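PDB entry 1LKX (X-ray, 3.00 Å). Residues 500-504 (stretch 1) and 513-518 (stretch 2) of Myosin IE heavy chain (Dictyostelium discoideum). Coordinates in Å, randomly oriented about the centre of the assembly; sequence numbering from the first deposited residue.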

# COMPACT_ATOMS: atom_id res chain seq x y z
N ASP A 500 29.12 6.13 -7.77
CA ASP A 500 29.58 5.53 -9.03
C ASP A 500 28.78 4.33 -9.48
O ASP A 500 28.84 3.93 -10.64
CB ASP A 500 31.05 5.13 -8.94
CG ASP A 500 31.99 6.30 -9.08
OD1 ASP A 500 31.75 7.13 -9.99
OD2 ASP A 500 32.96 6.39 -8.30
N THR A 501 28.02 3.76 -8.55
CA THR A 501 27.19 2.61 -8.85
C THR A 501 25.73 2.97 -8.67
O THR A 501 24.87 2.10 -8.55
CB THR A 501 27.51 1.45 -7.90
OG1 THR A 501 27.16 1.84 -6.57
CG2 THR A 501 28.97 1.11 -7.97
N CYS A 502 25.44 4.27 -8.67
CA CYS A 502 24.08 4.74 -8.47
C CYS A 502 23.54 5.57 -9.63
O CYS A 502 24.22 5.79 -10.63
CB CYS A 502 24.01 5.57 -7.19
SG CYS A 502 24.83 4.84 -5.73
N PHE A 503 22.30 6.02 -9.48
CA PHE A 503 21.65 6.88 -10.46
C PHE A 503 20.52 7.61 -9.75
O PHE A 503 19.80 7.03 -8.94
CB PHE A 503 21.16 6.10 -11.68
CG PHE A 503 19.91 5.32 -11.46
CD1 PHE A 503 19.97 3.97 -11.11
CD2 PHE A 503 18.67 5.90 -11.67
CE1 PHE A 503 18.79 3.21 -10.96
CE2 PHE A 503 17.49 5.14 -11.53
CZ PHE A 503 17.56 3.79 -11.18
N ARG A 504 20.40 8.90 -10.03
CA ARG A 504 19.38 9.76 -9.42
C ARG A 504 18.09 9.72 -10.22
O ARG A 504 18.10 9.77 -11.44
CB ARG A 504 19.93 11.19 -9.35
CG ARG A 504 18.92 12.29 -9.07
CD ARG A 504 18.77 12.55 -7.59
NE ARG A 504 20.04 12.78 -6.90
CZ ARG A 504 20.95 13.70 -7.22
NH1 ARG A 504 20.76 14.51 -8.25
NH2 ARG A 504 22.06 13.82 -6.49
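Stretch 2 513-518: TYDVRG

Stretch 2 runs back along stretch 1 as its antiparallel neighbour in a β-sheet. The axes of strand 513-515 and strand 502-504 approach to 4.7 Å, and their N-to-C directions make an angle of 158°, short of the 180° of exact opposition. The register follows from three bridges: Thr 513 with Arg 504, Tyr 514 with Phe 503, and Asp 515 with Cys 502. The phi/psi values of the three stretch 2 residues, -113/111, -93/139 and -99/115, are all extended, whereas Val 516 at -59/-17 leaves the strand. Together the two stretches bury 454 Å², summed over both sides.

Thr 513 forms a non-hydrogen-bonded pair with Arg 504, with 4.5 Å between Thr 513 CA and Arg 504 CA. Its side chain, in the m rotamer, shares a sheet face with those of Arg 504, Cys 502 and Asp 515. Thr 513 CG2 packs 3.5 Å from Cys 502 CB, a diagonal contact across the register, while Thr 513 OG1 lies near the plane of the Arg 504 guanidinium, at its edge, 3.6 Å from Arg 504 NE.

Tyr 514 supplies the hydrogen-bonded pair. Tyr 514 N donates to Phe 503 O (3.1 Å, angle at H 152°), and Phe 503 N donates to Tyr 514 O (3.1 Å, 141°). This wider pair has 5.6 Å between Tyr 514 CA and Phe 503 CA, compared with the narrower pairs that flank it. Tyr 514 O also receives a CA-H...O contact from Cys 502 CA at 3.1 Å, with 121° at the hydrogen. The side chains of Tyr 514 and Phe 503 occupy the other face of the sheet. Their ring planes meet at 35° with centroids 5.6 Å apart, an oblique arrangement; the nearer approach is from Tyr 514 CB, which lies 3.7 Å from Phe 503 CE1 and makes an off-centre CH-π contact, 4.2 Å from the Phe 503 ring centroid.

Asp 515 closes the strand pairing opposite Cys 502, with Asp 515 CA 4.3 Å from Cys 502 CA and 4.1 Å from Cys 502 SG. The end of its t side chain reaches nearer to stretch 1 than its CA-to-CB direction suggests: Asp 515 OD2 accepts a hydrogen bond from Thr 501 OG1 at 3.0 Å. The same oxygen accepts from Arg 517 N (3.1 Å, 170°), so one carboxylate ties the strand end to both the neighbouring loop and the following turn.

Beyond the strand, Val 516 N donates to Thr 501 O (3.0 Å, 150°), extending backbone pairing by one bond, and Val 516 CG2 sits at the edge of the Phe 503 ring, 4.0 Å from Phe 503 CD1. Arg 517 curls back, its NH2 forming a salt bridge with Asp 515 OD1 at 2.8 Å and lying 3.3 Å from Thr 501 OG1. Gly 518, with phi/psi of 85/-1, touches nothing in stretch 1 and occupies the N-cap position before a helix.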

# COMPACT_ATOMS: atom_id res chain seq x y z
N THR A 513 18.15 8.34 -4.81
CA THR A 513 19.33 7.75 -5.44
C THR A 513 19.36 6.24 -5.24
O THR A 513 19.53 5.74 -4.12
CB THR A 513 20.62 8.36 -4.87
OG1 THR A 513 20.60 9.78 -5.06
CG2 THR A 513 21.82 7.78 -5.56
N TYR A 514 19.17 5.51 -6.33
CA TYR A 514 19.16 4.06 -6.30
C TYR A 514 20.52 3.46 -6.58
O TYR A 514 21.25 3.93 -7.46
CB TYR A 514 18.15 3.54 -7.32
CG TYR A 514 16.75 4.00 -7.05
CD1 TYR A 514 15.95 3.38 -6.10
CD2 TYR A 514 16.21 5.08 -7.75
CE1 TYR A 514 14.65 3.81 -5.84
CE2 TYR A 514 14.90 5.53 -7.50
CZ TYR A 514 14.13 4.89 -6.55
OH TYR A 514 12.84 5.35 -6.33
N ASP A 515 20.87 2.42 -5.83
CA ASP A 515 22.14 1.75 -6.00
C ASP A 515 21.87 0.50 -6.84
O ASP A 515 21.16 -0.39 -6.42
CB ASP A 515 22.72 1.37 -4.64
CG ASP A 515 24.06 0.67 -4.74
OD1 ASP A 515 24.63 0.35 -3.68
OD2 ASP A 515 24.54 0.45 -5.88
N VAL A 516 22.44 0.47 -8.05
CA VAL A 516 22.26 -0.63 -8.99
C VAL A 516 22.70 -2.00 -8.48
O VAL A 516 22.32 -3.02 -9.03
CB VAL A 516 23.01 -0.33 -10.31
CG1 VAL A 516 22.85 -1.47 -11.27
CG2 VAL A 516 22.48 0.92 -10.93
N ARG A 517 23.50 -2.03 -7.42
CA ARG A 517 24.01 -3.28 -6.85
C ARG A 517 22.92 -4.31 -6.55
O ARG A 517 22.04 -4.09 -5.72
CB ARG A 517 24.78 -2.98 -5.57
CG ARG A 517 25.72 -4.10 -5.10
CD ARG A 517 26.38 -3.78 -3.75
NE ARG A 517 26.58 -2.35 -3.50
CZ ARG A 517 27.21 -1.50 -4.31
NH1 ARG A 517 27.74 -1.91 -5.46
NH2 ARG A 517 27.32 -0.22 -3.96
N GLY A 518 23.00 -5.45 -7.22
CA GLY A 518 22.04 -6.52 -6.99
C GLY A 518 20.75 -6.43 -7.78
O GLY A 518 19.90 -7.30 -7.67